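PDB 3BRN: lipocalin from Argas monolakensis, which binds serotonin in the pocket of its lipocalin beta barrel and probably serves as a biogenic amine-binding protein of this soft tick. Local coordinates for residues K31-G36 and G141-H146; N48-G53 and A73-N78. One frame throughout, in Å; residues are numbered along the deposited sequence.

Contact 1 of 2, residues K31-G36 and G141-H146; sequences KTTKPG and GGRPIH
Thr-32 and His-146 form an antiparallel hydrogen-bonded pair, by which the end of strand 26-32 in the lipocalin barrel takes on the segment that follows helix 131-140. Thr-32 N donates to His-146 O at 2.9 Å, and His-146 N returns a nearly straight bond of 2.7 Å to Thr-32 O. The same carbonyl oxygen accepts a longer bond, 3.3 Å from His-146 ND1; Thr-32 O lies in the imidazole plane, whereas ND1 sits above the carbonyl plane. Two donors from one residue thus grip this oxygen and help to set the rotation of the ring. Pro-35 lies over one ring face, its CA above the centre and its CB 3.4 Å from His-146 NE2. Farther along, Ile-145 splits its branches: CG2 packs on CB and CD of Lys-31, CD1 on CG2 of Thr-33. Phe-136 and Ala-140 of helix 131-140 also touch Ile-145, and Lys-31 NZ makes a salt bridge to Asp-133. An ST turn shapes the chain after the strand: Thr-32 OG1, anti to its backbone N (chi1 178°), accepts from Lys-34 N. Beyond the bridge, one water donates to both Thr-33 O (2.6 Å) and Pro-144 O (2.9 Å).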
ATOM      1  N   LYS A  31      -0.764   1.300  -8.488  1.00 32.54           N
ATOM      2  CA  LYS A  31      -1.391   0.469  -9.529  1.00 32.27           C
ATOM      3  C   LYS A  31      -2.147  -0.654  -8.849  1.00 33.52           C
ATOM      4  O   LYS A  31      -1.664  -1.191  -7.863  1.00 29.57           O
ATOM      5  CB  LYS A  31      -0.332  -0.158 -10.449  1.00 34.17           C
ATOM      6  CG  LYS A  31       0.624   0.824 -11.125  1.00 37.03           C
ATOM      7  CD  LYS A  31       1.562   0.101 -12.074  1.00 39.24           C
ATOM      8  CE  LYS A  31       2.566   1.060 -12.711  1.00 44.39           C
ATOM      9  NZ  LYS A  31       3.771   0.333 -13.183  1.00 45.83           N
ATOM     10  N   THR A  32      -3.214  -1.135  -9.492  1.00 31.17           N
ATOM     11  CA  THR A  32      -3.954  -2.296  -8.985  1.00 35.67           C
ATOM     12  C   THR A  32      -4.566  -3.084 -10.144  1.00 33.93           C
ATOM     13  O   THR A  32      -4.763  -2.541 -11.236  1.00 32.01           O
ATOM     14  CB  THR A  32      -5.050  -1.872  -7.947  1.00 31.12           C
ATOM     15  OG1 THR A  32      -5.778  -3.022  -7.504  1.00 34.29           O
ATOM     16  CG2 THR A  32      -6.038  -0.866  -8.551  1.00 32.33           C
ATOM     17  N   THR A  33      -4.765  -4.389  -9.947  1.00 34.97           N
ATOM     18  CA  THR A  33      -5.509  -5.192 -10.916  1.00 30.51           C
ATOM     19  C   THR A  33      -7.007  -5.174 -10.611  1.00 36.45           C
ATOM     20  O   THR A  33      -7.783  -5.854 -11.275  1.00 34.70           O
ATOM     21  CB  THR A  33      -5.009  -6.661 -10.974  1.00 32.73           C
ATOM     22  OG1 THR A  33      -5.129  -7.257  -9.675  1.00 30.88           O
ATOM     23  CG2 THR A  33      -3.523  -6.705 -11.431  1.00 28.54           C
ATOM     24  N   LYS A  34      -7.413  -4.475  -9.555  1.00 34.24           N
ATOM     25  CA  LYS A  34      -8.845  -4.339  -9.298  1.00 35.95           C
ATOM     26  C   LYS A  34      -9.348  -3.027  -9.919  1.00 41.72           C
ATOM     27  O   LYS A  34      -8.797  -1.958  -9.637  1.00 38.35           O
ATOM     28  CB  LYS A  34      -9.125  -4.346  -7.788  1.00 38.25           C
ATOM     29  CG  LYS A  34     -10.549  -3.947  -7.402  1.00 33.30           C
ATOM     30  CD  LYS A  34     -10.774  -4.113  -5.906  1.00 37.05           C
ATOM     31  CE  LYS A  34     -11.982  -3.310  -5.420  1.00 54.57           C
ATOM     32  NZ  LYS A  34     -12.118  -3.360  -3.927  1.00 61.67           N
ATOM     33  N   PRO A  35     -10.409  -3.101 -10.739  1.00 39.34           N
ATOM     34  CA  PRO A  35     -10.990  -1.906 -11.343  1.00 44.53           C
ATOM     35  C   PRO A  35     -11.939  -1.174 -10.388  1.00 44.78           C
ATOM     36  O   PRO A  35     -12.383  -1.745  -9.387  1.00 47.60           O
ATOM     37  CB  PRO A  35     -11.771  -2.473 -12.534  1.00 48.08           C
ATOM     38  CG  PRO A  35     -12.218  -3.817 -12.054  1.00 47.17           C
ATOM     39  CD  PRO A  35     -11.122  -4.325 -11.143  1.00 46.27           C
ATOM     40  N   GLY A  36     -12.120   0.123 -10.624  1.00 51.74           N
ATOM     41  CA  GLY A  36     -13.094   0.917  -9.885  1.00 46.08           C
ATOM     42  C   GLY A  36     -12.627   1.476  -8.555  1.00 49.44           C
ATOM     43  O   GLY A  36     -13.442   1.947  -7.760  1.00 47.66           O
ATOM     44  N   GLY A 141       0.918 -10.325 -14.228  1.00 38.00           N
ATOM     45  CA  GLY A 141       0.879 -11.135 -15.442  1.00 46.97           C
ATOM     46  C   GLY A 141       0.232 -10.348 -16.560  1.00 42.62           C
ATOM     47  O   GLY A 141       0.489  -9.151 -16.710  1.00 44.68           O
ATOM     48  N   GLY A 142      -0.718 -10.975 -17.243  1.00 41.45           N
ATOM     49  CA  GLY A 142      -1.409 -10.333 -18.367  1.00 46.02           C
ATOM     50  C   GLY A 142      -2.731  -9.689 -17.963  1.00 44.05           C
ATOM     51  O   GLY A 142      -3.530  -9.305 -18.811  1.00 43.54           O
ATOM     52  N   ARG A 143      -2.969  -9.602 -16.663  1.00 33.58           N
ATOM     53  CA  ARG A 143      -4.189  -8.990 -16.123  1.00 36.55           C
ATOM     54  C   ARG A 143      -4.187  -7.488 -16.392  1.00 33.63           C
ATOM     55  O   ARG A 143      -3.130  -6.845 -16.376  1.00 37.91           O
ATOM     56  CB  ARG A 143      -4.268  -9.220 -14.615  1.00 33.84           C
ATOM     57  CG  ARG A 143      -4.479 -10.671 -14.183  1.00 38.62           C
ATOM     58  CD  ARG A 143      -4.557 -10.760 -12.655  1.00 41.07           C
ATOM     59  NE  ARG A 143      -4.711 -12.127 -12.154  1.00 40.10           N
ATOM     60  CZ  ARG A 143      -3.702 -12.981 -11.989  1.00 62.86           C
ATOM     61  NH1 ARG A 143      -2.466 -12.648 -12.358  1.00 51.91           N
ATOM     62  NH2 ARG A 143      -3.935 -14.194 -11.510  1.00 52.63           N
ATOM     63  N   PRO A 144      -5.373  -6.914 -16.630  1.00 33.73           N
ATOM     64  CA  PRO A 144      -5.451  -5.468 -16.819  1.00 27.99           C
ATOM     65  C   PRO A 144      -4.964  -4.706 -15.586  1.00 34.93           C
ATOM     66  O   PRO A 144      -5.165  -5.174 -14.460  1.00 30.04           O
ATOM     67  CB  PRO A 144      -6.947  -5.227 -17.030  1.00 34.20           C
ATOM     68  CG  PRO A 144      -7.428  -6.519 -17.675  1.00 36.19           C
ATOM     69  CD  PRO A 144      -6.643  -7.592 -16.953  1.00 32.32           C
ATOM     70  N   ILE A 145      -4.243  -3.609 -15.816  1.00 33.97           N
ATOM     71  CA  ILE A 145      -3.689  -2.784 -14.740  1.00 36.68           C
ATOM     72  C   ILE A 145      -4.424  -1.443 -14.686  1.00 34.27           C
ATOM     73  O   ILE A 145      -4.712  -0.841 -15.721  1.00 33.25           O
ATOM     74  CB  ILE A 145      -2.189  -2.469 -14.963  1.00 36.08           C
ATOM     75  CG1 ILE A 145      -1.374  -3.734 -15.252  1.00 42.32           C
ATOM     76  CG2 ILE A 145      -1.641  -1.636 -13.803  1.00 35.39           C
ATOM     77  CD1 ILE A 145      -1.531  -4.802 -14.246  1.00 36.18           C
ATOM     78  N   HIS A 146      -4.803  -1.027 -13.495  1.00 30.70           N
ATOM     79  CA  HIS A 146      -5.371   0.265 -13.277  1.00 36.92           C
ATOM     80  C   HIS A 146      -4.495   1.207 -12.511  1.00 41.52           C
ATOM     81  O   HIS A 146      -4.055   0.901 -11.434  1.00 39.44           O
ATOM     82  CB  HIS A 146      -6.698   0.134 -12.601  1.00 38.06           C
ATOM     83  CG  HIS A 146      -7.577  -0.847 -13.267  1.00 41.74           C
ATOM     84  ND1 HIS A 146      -7.385  -2.194 -13.152  1.00 52.02           N
ATOM     85  CD2 HIS A 146      -8.592  -0.683 -14.128  1.00 46.37           C
ATOM     86  CE1 HIS A 146      -8.267  -2.823 -13.891  1.00 48.98           C
ATOM     87  NE2 HIS A 146      -9.013  -1.928 -14.486  1.00 38.50           N
TER
HETATM   88  O   HOH W   1      -7.384  -6.924 -13.618  1.00 35.84           O

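Contact 2 of 2, residues N48-G53 and A73-N78; sequences NTLSEG and ATVTVN
Leu-50 and Val-77 meet tip to tip, and their apolar contact joins the loop before strand 55-64 to the last residues of strand 67-78 in the lipocalin barrel. CD1 of Leu-50 does most of the touching: it lies 3.8 Å from Val-77 CG2 and almost as near to Val-77 CG1, so that one methyl rests against both branches of the valine. The same CD1 reaches Val-75 CG1 more loosely, at 4.3 Å. Val-77 CG2 stands between its own backbone N and carbonyl carbon (CG1 at chi1 -72°), which turns it to the loop, where it also meets Ser-51 O. Val-19 and Tyr-16 of helix 15-20 touch Leu-50 and Val-77 respectively, and Val-75 itself touches the bound serotonin.

Polar contact between the backbones is slight. Gly-53 N gives a weak hydrogen bond to Val-77 O, 2.8 Å long but bent to 126° at the hydrogen. Gly-53 has a positive phi, and its CA comes 3.3 Å from Asn-78 OD1. Thr-76 CG2 lies near Gly-53 O, while its OG1 bonds to Ser-55 OG on the adjoining strand.

Glu-52 adds a side-chain approach. Its chain bends at chi2 (71°), which turns CD back toward the strand; OE2 lies 3.4 Å from Asn-78 CA. The hydrogen bond of this oxygen goes to Gly-79 N, just past the strand.

The chemistry is therefore divided: buried methyl groups from Leu-50, Val-75 and Val-77 form a small apolar cluster beside the serotonin site, whereas the exposed end has one weak backbone bond, the approach of Gly-53 CA to Asn-78 OD1, and a carboxylate whose bond to Gly-79 N is consistent with steadying the chain just past the strand.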
ATOM      1  N   ASN A  48       2.338   5.733  15.612  1.00 53.08           N
ATOM      2  CA  ASN A  48       3.324   5.104  16.480  1.00 54.19           C
ATOM      3  C   ASN A  48       3.861   3.801  15.887  1.00 53.63           C
ATOM      4  O   ASN A  48       3.166   3.111  15.137  1.00 52.54           O
ATOM      5  CB  ASN A  48       2.724   4.861  17.863  1.00 53.07           C
ATOM      6  CG  ASN A  48       1.289   4.393  17.795  1.00 60.28           C
ATOM      7  OD1 ASN A  48       0.627   4.529  16.762  1.00 61.30           O
ATOM      8  ND2 ASN A  48       0.791   3.855  18.903  1.00 64.55           N
ATOM      9  N   THR A  49       5.126   3.510  16.175  1.00 49.35           N
ATOM     10  CA  THR A  49       5.780   2.330  15.625  1.00 47.77           C
ATOM     11  C   THR A  49       5.072   1.023  15.989  1.00 45.39           C
ATOM     12  O   THR A  49       4.598   0.849  17.114  1.00 40.48           O
ATOM     13  CB  THR A  49       7.267   2.284  16.001  1.00 46.33           C
ATOM     14  OG1 THR A  49       7.933   3.413  15.421  1.00 47.85           O
ATOM     15  CG2 THR A  49       7.914   1.012  15.479  1.00 48.49           C
ATOM     16  N   LEU A  50       4.787   0.231  14.960  1.00 43.48           N
ATOM     17  CA  LEU A  50       4.229  -1.103  15.130  1.00 39.11           C
ATOM     18  C   LEU A  50       5.354  -2.105  15.328  1.00 41.25           C
ATOM     19  O   LEU A  50       6.424  -1.971  14.730  1.00 40.76           O
ATOM     20  CB  LEU A  50       3.448  -1.514  13.880  1.00 42.67           C
ATOM     21  CG  LEU A  50       1.944  -1.264  13.837  1.00 41.71           C
ATOM     22  CD1 LEU A  50       1.391  -1.728  12.471  1.00 44.98           C
ATOM     23  CD2 LEU A  50       1.276  -2.011  14.980  1.00 37.40           C
ATOM     24  N   SER A  51       5.116  -3.076  16.202  1.00 37.11           N
ATOM     25  CA  SER A  51       5.982  -4.232  16.340  1.00 41.09           C
ATOM     26  C   SER A  51       5.089  -5.425  16.048  1.00 38.00           C
ATOM     27  O   SER A  51       3.898  -5.258  15.857  1.00 32.44           O
ATOM     28  CB  SER A  51       6.565  -4.319  17.754  1.00 40.47           C
ATOM     29  OG  SER A  51       5.535  -4.270  18.723  1.00 40.91           O
ATOM     30  N   GLU A  52       5.668  -6.618  15.996  1.00 40.25           N
ATOM     31  CA  GLU A  52       4.944  -7.824  15.578  1.00 34.97           C
ATOM     32  C   GLU A  52       3.703  -8.119  16.419  1.00 37.34           C
ATOM     33  O   GLU A  52       3.765  -8.140  17.652  1.00 37.02           O
ATOM     34  CB  GLU A  52       5.890  -9.035  15.612  1.00 39.12           C
ATOM     35  CG  GLU A  52       5.233 -10.354  15.248  1.00 38.48           C
ATOM     36  CD  GLU A  52       4.898 -10.432  13.774  1.00 36.76           C
ATOM     37  OE1 GLU A  52       5.311  -9.517  13.038  1.00 49.92           O
ATOM     38  OE2 GLU A  52       4.219 -11.392  13.363  1.00 44.12           O
ATOM     39  N   GLY A  53       2.615  -8.478  15.747  1.00 34.11           N
ATOM     40  CA  GLY A  53       1.375  -8.885  16.420  1.00 39.26           C
ATOM     41  C   GLY A  53       0.465  -7.784  16.956  1.00 34.89           C
ATOM     42  O   GLY A  53      -0.597  -8.064  17.506  1.00 37.88           O
ATOM     43  N   ALA A  73      -9.134   3.526  10.551  1.00 40.71           N
ATOM     44  CA  ALA A  73      -9.481   2.137  10.749  1.00 33.71           C
ATOM     45  C   ALA A  73      -8.379   1.489  11.588  1.00 34.71           C
ATOM     46  O   ALA A  73      -7.448   2.163  12.041  1.00 39.57           O
ATOM     47  CB  ALA A  73      -9.624   1.433   9.415  1.00 40.13           C
ATOM     48  N   THR A  74      -8.548   0.210  11.870  1.00 34.21           N
ATOM     49  CA  THR A  74      -7.576  -0.531  12.648  1.00 38.20           C
ATOM     50  C   THR A  74      -6.808  -1.464  11.725  1.00 39.19           C
ATOM     51  O   THR A  74      -7.362  -1.985  10.761  1.00 38.22           O
ATOM     52  CB  THR A  74      -8.275  -1.354  13.724  1.00 39.93           C
ATOM     53  OG1 THR A  74      -8.998  -0.465  14.577  1.00 39.22           O
ATOM     54  CG2 THR A  74      -7.254  -2.183  14.571  1.00 31.14           C
ATOM     55  N   VAL A  75      -5.514  -1.612  11.992  1.00 39.25           N
ATOM     56  CA  VAL A  75      -4.665  -2.552  11.273  1.00 36.69           C
ATOM     57  C   VAL A  75      -3.891  -3.392  12.300  1.00 37.66           C
ATOM     58  O   VAL A  75      -3.378  -2.857  13.284  1.00 40.26           O
ATOM     59  CB  VAL A  75      -3.674  -1.795  10.364  1.00 39.85           C
ATOM     60  CG1 VAL A  75      -2.664  -1.017  11.216  1.00 27.47           C
ATOM     61  CG2 VAL A  75      -2.978  -2.765   9.383  1.00 34.45           C
ATOM     62  N   THR A  76      -3.908  -4.708  12.117  1.00 34.63           N
ATOM     63  CA  THR A  76      -3.172  -5.644  12.963  1.00 39.48           C
ATOM     64  C   THR A  76      -2.215  -6.428  12.081  1.00 40.66           C
ATOM     65  O   THR A  76      -2.581  -6.852  10.984  1.00 40.78           O
ATOM     66  CB  THR A  76      -4.126  -6.657  13.639  1.00 40.44           C
ATOM     67  OG1 THR A  76      -5.257  -5.954  14.174  1.00 41.94           O
ATOM     68  CG2 THR A  76      -3.410  -7.401  14.778  1.00 37.30           C
ATOM     69  N   VAL A  77      -0.973  -6.552  12.533  1.00 37.86           N
ATOM     70  CA  VAL A  77       0.092  -7.153  11.734  1.00 37.60           C
ATOM     71  C   VAL A  77       0.625  -8.455  12.325  1.00 36.29           C
ATOM     72  O   VAL A  77       1.009  -8.502  13.492  1.00 36.82           O
ATOM     73  CB  VAL A  77       1.254  -6.156  11.519  1.00 35.01           C
ATOM     74  CG1 VAL A  77       0.830  -5.040  10.544  1.00 30.74           C
ATOM     75  CG2 VAL A  77       1.674  -5.548  12.833  1.00 36.56           C
ATOM     76  N   ASN A  78       0.634  -9.507  11.507  1.00 39.64           N
ATOM     77  CA  ASN A  78       1.209 -10.804  11.874  1.00 43.12           C
ATOM     78  C   ASN A  78       1.890 -11.467  10.661  1.00 35.33           C
ATOM     79  O   ASN A  78       1.257 -11.664   9.635  1.00 37.99           O
ATOM     80  CB  ASN A  78       0.115 -11.736  12.425  1.00 40.74           C
ATOM     81  CG  ASN A  78      -0.552 -11.187  13.689  1.00 52.74           C
ATOM     82  OD1 ASN A  78       0.075 -11.414  14.841  1.00 55.18           O
ATOM     83  ND2 ASN A  78      -1.651 -10.635  13.631  1.00 40.33           N
TER

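From the N terminus the chain passes helix 15-20 and then strand 26-32, which leads into residues 31-36; these are met by 141-146, just after helix 131-140, and contact 1 thus closes a loop of 104 residues. Within that span lies contact 2, whose shorter loop of 19 residues, mostly strand, joins 48-53 to the end of strand 67-78. The two closures are nested and do not cross. Both reach the same curled sheet, but on opposite sides of the chain's centre, their centres 27 Å apart and their nearest atoms about 14 Å apart. Contact 1 ties the segment after the helix to the barrel; contact 2 ties an inter-strand loop to a strand at the serotonin site.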